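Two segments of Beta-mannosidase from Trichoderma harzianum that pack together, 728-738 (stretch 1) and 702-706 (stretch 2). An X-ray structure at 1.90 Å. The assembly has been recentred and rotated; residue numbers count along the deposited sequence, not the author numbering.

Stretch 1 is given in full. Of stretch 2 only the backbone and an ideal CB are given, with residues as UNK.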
ATOM      1  N   VAL A 728     -16.687   5.102  16.277  1.00 38.85           N
ATOM      2  CA  VAL A 728     -17.277   5.267  17.582  1.00 37.93           C
ATOM      3  C   VAL A 728     -18.728   5.759  17.443  1.00 36.36           C
ATOM      4  O   VAL A 728     -19.572   5.325  18.206  1.00 35.35           O
ATOM      5  CB  VAL A 728     -16.478   6.222  18.490  1.00 38.22           C
ATOM      6  CG1 VAL A 728     -17.140   6.421  19.844  1.00 37.54           C
ATOM      7  CG2 VAL A 728     -15.080   5.686  18.718  1.00 39.49           C
ATOM      8  N   LEU A 729     -19.010   6.614  16.455  1.00 34.01           N
ATOM      9  CA  LEU A 729     -20.341   7.232  16.293  1.00 34.20           C
ATOM     10  C   LEU A 729     -21.563   6.285  16.330  1.00 32.02           C
ATOM     11  O   LEU A 729     -22.503   6.496  17.065  1.00 31.37           O
ATOM     12  CB  LEU A 729     -20.398   8.054  15.009  1.00 34.76           C
ATOM     13  CG  LEU A 729     -21.770   8.590  14.594  1.00 34.19           C
ATOM     14  CD1 LEU A 729     -22.358   9.510  15.663  1.00 33.67           C
ATOM     15  CD2 LEU A 729     -21.551   9.331  13.294  1.00 34.88           C
ATOM     16  N   PRO A 730     -21.557   5.257  15.506  1.00 30.70           N
ATOM     17  CA  PRO A 730     -22.733   4.379  15.438  1.00 29.60           C
ATOM     18  C   PRO A 730     -23.020   3.625  16.718  1.00 29.05           C
ATOM     19  O   PRO A 730     -24.170   3.226  16.893  1.00 30.00           O
ATOM     20  CB  PRO A 730     -22.393   3.413  14.247  1.00 30.12           C
ATOM     21  CG  PRO A 730     -20.945   3.580  14.037  1.00 30.58           C
ATOM     22  CD  PRO A 730     -20.579   4.975  14.455  1.00 30.57           C
ATOM     23  N   TYR A 731     -21.998   3.333  17.537  1.00 28.35           N
ATOM     24  CA  TYR A 731     -22.179   2.712  18.848  1.00 27.88           C
ATOM     25  C   TYR A 731     -22.898   3.649  19.782  1.00 28.36           C
ATOM     26  O   TYR A 731     -23.793   3.234  20.546  1.00 29.34           O
ATOM     27  CB  TYR A 731     -20.840   2.321  19.449  1.00 28.50           C
ATOM     28  CG  TYR A 731     -20.212   1.105  18.787  1.00 28.58           C
ATOM     29  CD1 TYR A 731     -20.760  -0.155  18.984  1.00 28.95           C
ATOM     30  CD2 TYR A 731     -19.107   1.222  17.964  1.00 28.13           C
ATOM     31  CE1 TYR A 731     -20.194  -1.268  18.368  1.00 29.22           C
ATOM     32  CE2 TYR A 731     -18.545   0.103  17.370  1.00 28.60           C
ATOM     33  CZ  TYR A 731     -19.118  -1.136  17.583  1.00 28.76           C
ATOM     34  OH  TYR A 731     -18.543  -2.265  17.014  1.00 29.85           O
ATOM     35  N   VAL A 732     -22.519   4.923  19.759  1.00 29.31           N
ATOM     36  CA  VAL A 732     -23.194   5.975  20.566  1.00 30.64           C
ATOM     37  C   VAL A 732     -24.619   6.391  20.121  1.00 32.20           C
ATOM     38  O   VAL A 732     -25.531   6.529  20.934  1.00 34.06           O
ATOM     39  CB  VAL A 732     -22.306   7.222  20.664  1.00 30.54           C
ATOM     40  CG1 VAL A 732     -22.965   8.277  21.550  1.00 31.16           C
ATOM     41  CG2 VAL A 732     -20.952   6.852  21.274  1.00 30.76           C
ATOM     42  N   SER A 733     -24.798   6.580  18.818  1.00 34.19           N
ATOM     43  CA  SER A 733     -26.107   6.829  18.231  1.00 34.51           C
ATOM     44  C   SER A 733     -27.078   5.640  18.427  1.00 36.19           C
ATOM     45  O   SER A 733     -28.259   5.854  18.665  1.00 33.03           O
ATOM     46  CB  SER A 733     -25.923   7.249  16.776  1.00 37.24           C
ATOM     47  OG  SER A 733     -25.437   6.198  15.942  1.00 39.49           O
ATOM     48  N   ARG A 734     -26.584   4.391  18.347  1.00 35.28           N
ATOM     49  CA  ARG A 734     -27.429   3.230  18.694  1.00 36.12           C
ATOM     50  C   ARG A 734     -28.090   3.396  20.045  1.00 36.48           C
ATOM     51  O   ARG A 734     -29.307   3.149  20.179  1.00 36.87           O
ATOM     52  CB  ARG A 734     -26.622   1.930  18.709  1.00 36.54           C
ATOM     53  CG  ARG A 734     -27.329   0.740  19.376  1.00 38.56           C
ATOM     54  CD  ARG A 734     -26.343  -0.370  19.711  1.00 38.63           C
ATOM     55  NE  ARG A 734     -26.039  -1.279  18.596  1.00 37.98           N
ATOM     56  CZ  ARG A 734     -24.890  -1.934  18.440  1.00 37.76           C
ATOM     57  NH1 ARG A 734     -23.873  -1.743  19.261  1.00 38.67           N
ATOM     58  NH2 ARG A 734     -24.740  -2.793  17.467  1.00 39.90           N
ATOM     59  N   ARG A 735     -27.301   3.774  21.062  1.00 36.09           N
ATOM     60  CA  ARG A 735     -27.815   3.919  22.415  1.00 37.68           C
ATOM     61  C   ARG A 735     -28.727   5.105  22.445  1.00 37.66           C
ATOM     62  O   ARG A 735     -29.790   5.072  23.098  1.00 37.64           O
ATOM     63  CB  ARG A 735     -26.708   4.129  23.458  1.00 37.81           C
ATOM     64  CG  ARG A 735     -25.939   2.866  23.846  1.00 38.50           C
ATOM     65  CD  ARG A 735     -25.142   3.124  25.139  1.00 38.56           C
ATOM     66  NE  ARG A 735     -24.068   4.101  24.960  1.00 37.41           N
ATOM     67  CZ  ARG A 735     -22.826   3.801  24.565  1.00 38.74           C
ATOM     68  NH1 ARG A 735     -22.467   2.530  24.317  1.00 37.90           N
ATOM     69  NH2 ARG A 735     -21.932   4.774  24.422  1.00 39.79           N
ATOM     70  N   THR A 736     -28.323   6.153  21.736  1.00 38.79           N
ATOM     71  CA  THR A 736     -29.081   7.393  21.780  1.00 38.87           C
ATOM     72  C   THR A 736     -30.352   7.327  20.894  1.00 38.42           C
ATOM     73  O   THR A 736     -31.195   8.199  21.002  1.00 40.16           O
ATOM     74  CB  THR A 736     -28.199   8.615  21.403  1.00 38.36           C
ATOM     75  OG1 THR A 736     -26.893   8.446  21.938  1.00 38.62           O
ATOM     76  CG2 THR A 736     -28.785   9.919  21.948  1.00 37.08           C
ATOM     77  N   TYR A 737     -30.449   6.327  20.019  1.00 38.58           N
ATOM     78  CA  TYR A 737     -31.656   6.061  19.244  1.00 40.23           C
ATOM     79  C   TYR A 737     -32.537   4.930  19.871  1.00 42.55           C
ATOM     80  O   TYR A 737     -33.469   4.422  19.256  1.00 40.95           O
ATOM     81  CB  TYR A 737     -31.302   5.725  17.780  1.00 41.26           C
ATOM     82  CG  TYR A 737     -30.971   6.920  16.857  1.00 39.27           C
ATOM     83  CD1 TYR A 737     -31.389   8.212  17.143  1.00 39.59           C
ATOM     84  CD2 TYR A 737     -30.311   6.717  15.661  1.00 41.02           C
ATOM     85  CE1 TYR A 737     -31.135   9.271  16.265  1.00 39.44           C
ATOM     86  CE2 TYR A 737     -30.060   7.773  14.778  1.00 40.79           C
ATOM     87  CZ  TYR A 737     -30.462   9.060  15.106  1.00 39.16           C
ATOM     88  OH  TYR A 737     -30.205  10.114  14.254  1.00 37.66           O
ATOM     89  N   GLU A 738     -32.216   4.513  21.089  1.00 41.54           N
ATOM     90  CA  GLU A 738     -33.049   3.519  21.758  1.00 44.24           C
ATOM     91  C   GLU A 738     -34.446   4.113  22.044  1.00 42.02           C
ATOM     92  O   GLU A 738     -34.624   5.337  22.122  1.00 41.46           O
ATOM     93  CB  GLU A 738     -32.382   3.037  23.058  1.00 45.24           C
ATOM     94  CG  GLU A 738     -31.221   2.070  22.834  1.00 46.66           C
ATOM     95  CD  GLU A 738     -30.821   1.338  24.089  1.00 48.61           C
ATOM     96  OE1 GLU A 738     -31.688   0.662  24.643  1.00 60.30           O
ATOM     97  OE2 GLU A 738     -29.693   1.448  24.550  1.00 48.52           O
ATOM     98  N   UNK A 702     -37.851  14.157  14.323  1.00 35.38           N
ATOM     99  CA  UNK A 702     -36.881  13.447  13.512  1.00 34.58           C
ATOM    100  C   UNK A 702     -35.435  13.812  13.697  1.00 34.30           C
ATOM    101  O   UNK A 702     -35.108  14.973  13.957  1.00 33.70           O
ATOM    102  CB  UNK A 702     -37.234  13.649  12.037  1.00 34.58           C
ATOM    103  N   UNK A 703     -34.568  12.786  13.560  1.00 33.14           N
ATOM    104  CA  UNK A 703     -33.141  12.945  13.594  1.00 32.37           C
ATOM    105  C   UNK A 703     -32.524  12.089  12.521  1.00 33.22           C
ATOM    106  O   UNK A 703     -32.580  10.843  12.640  1.00 33.39           O
ATOM    107  CB  UNK A 703     -32.578  12.591  14.972  1.00 32.37           C
ATOM    108  N   UNK A 704     -31.941  12.735  11.511  1.00 32.26           N
ATOM    109  CA  UNK A 704     -31.137  12.024  10.481  1.00 33.14           C
ATOM    110  C   UNK A 704     -29.753  12.625  10.431  1.00 33.34           C
ATOM    111  O   UNK A 704     -29.525  13.671   9.815  1.00 34.82           O
ATOM    112  CB  UNK A 704     -31.794  12.101   9.101  1.00 33.14           C
ATOM    113  N   UNK A 705     -28.805  11.993  11.089  1.00 33.90           N
ATOM    114  CA  UNK A 705     -27.461  12.554  11.106  1.00 34.31           C
ATOM    115  C   UNK A 705     -26.754  12.491   9.741  1.00 35.04           C
ATOM    116  O   UNK A 705     -27.046  11.637   8.873  1.00 33.81           O
ATOM    117  CB  UNK A 705     -26.620  11.818  12.151  1.00 34.31           C
ATOM    118  N   UNK A 706     -25.836  13.432   9.558  1.00 34.84           N
ATOM    119  CA  UNK A 706     -24.972  13.475   8.376  1.00 34.25           C
ATOM    120  C   UNK A 706     -23.621  12.885   8.780  1.00 34.81           C
ATOM    121  O   UNK A 706     -22.929  13.481   9.609  1.00 32.48           O
ATOM    122  CB  UNK A 706     -24.821  14.899   7.837  1.00 34.25           C
TER

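Stretch 1 is mostly a helix that runs to Thr 736, and the side chains it turns toward stretch 2 are one helical turn apart: Leu 729, Ser 733 and, just past the helix, Tyr 737. The strand's CB atoms point by turns toward and away from that row.

Position 702 is extended, with phi/psi of -174/146, and its CB direction leads away from stretch 1, with nothing of that stretch within 5.5 Å. Residues large or small could be accommodated. It is Gly 702, which has no side chain and takes no part in the contact.

At position 703 the CB direction is toward stretch 1, and the ideal CB lies 3.5 Å from Tyr 737 OH. So close to a hydroxyl there is little room for a bulky group, but a short polar side chain could reach that oxygen, which can donate or accept. Serine or threonine would suit, and alanine would fit without using the hydroxyl. The residue is Ser 703. With chi1 t, its OG lies 2.7 Å from Tyr 737 OH and donates a hydrogen bond to it. The serine oxygen lies at the edge of the tyrosine ring, near its plane, well placed for the phenol's lone pairs.

Position 704 turns away again, and its ideal CB has no atom of stretch 1 within 5.5 Å. Its phi/psi of -124/99 is extended, which beta-branched residues tolerate well and most others accept; stretch 1 does not choose among them. It is Leu 704, whose CB comes no nearer than 5.8 Å to Tyr 737 OH.

Position 705 points toward stretch 1, but the helix backbone is distant: the CA atoms of 705 and Ser 733 are 9.2 Å apart. A long side chain is needed to span that gap. Leucine, methionine or an aromatic could meet the methyls of Leu 729. Tyr 705, with chi1 p, fills the space with its ring: CE1 lies 3.8 Å from Leu 729 CD2, an apolar contact, while CE2 lies 3.7 Å from Ser 733 OG. Tyr 737 OH sits at the ring edge, 3.8 Å from Tyr 705 CD2. The hydroxyl of Tyr 705 is hydrogen-bonded elsewhere in the structure.

Position 706 points away, with nothing of stretch 1 within 5.5 Å of its ideal CB, so small, polar or large aromatic side chains would all be compatible. In Trp 706, CB is 8.5 Å from Leu 729 CD2, and the ring lies farther off.

Stretch 2 702-706: GSLYW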
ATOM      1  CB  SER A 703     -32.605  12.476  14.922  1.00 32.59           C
ATOM      2  OG  SER A 703     -31.190  12.518  14.964  1.00 31.98           O
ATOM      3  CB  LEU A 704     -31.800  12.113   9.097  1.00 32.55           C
ATOM      4  CG  LEU A 704     -33.270  11.716   8.976  1.00 32.63           C
ATOM      5  CD1 LEU A 704     -33.820  11.967   7.577  1.00 32.95           C
ATOM      6  CD2 LEU A 704     -33.513  10.282   9.377  1.00 32.83           C
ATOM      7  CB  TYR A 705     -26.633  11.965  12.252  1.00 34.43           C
ATOM      8  CG  TYR A 705     -26.154  10.502  12.129  1.00 34.04           C
ATOM      9  CD1 TYR A 705     -25.137  10.153  11.260  1.00 33.97           C
ATOM     10  CD2 TYR A 705     -26.692   9.500  12.940  1.00 34.42           C
ATOM     11  CE1 TYR A 705     -24.668   8.829  11.197  1.00 33.97           C
ATOM     12  CE2 TYR A 705     -26.231   8.190  12.881  1.00 34.16           C
ATOM     13  CZ  TYR A 705     -25.223   7.859  12.011  1.00 33.86           C
ATOM     14  OH  TYR A 705     -24.751   6.551  11.938  1.00 35.97           O
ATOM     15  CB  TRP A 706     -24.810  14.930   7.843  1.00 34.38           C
ATOM     16  CG  TRP A 706     -24.081  14.841   6.557  1.00 35.13           C
ATOM     17  CD1 TRP A 706     -22.749  14.799   6.395  1.00 35.22           C
ATOM     18  CD2 TRP A 706     -24.649  14.577   5.265  1.00 35.58           C
ATOM     19  NE1 TRP A 706     -22.423  14.570   5.098  1.00 34.91           N
ATOM     20  CE2 TRP A 706     -23.579  14.434   4.370  1.00 35.60           C
ATOM     21  CE3 TRP A 706     -25.951  14.493   4.780  1.00 35.28           C
ATOM     22  CZ2 TRP A 706     -23.760  14.205   3.041  1.00 35.46           C
ATOM     23  CZ3 TRP A 706     -26.145  14.245   3.439  1.00 35.21           C
ATOM     24  CH2 TRP A 706     -25.046  14.099   2.576  1.00 35.87           C
TER
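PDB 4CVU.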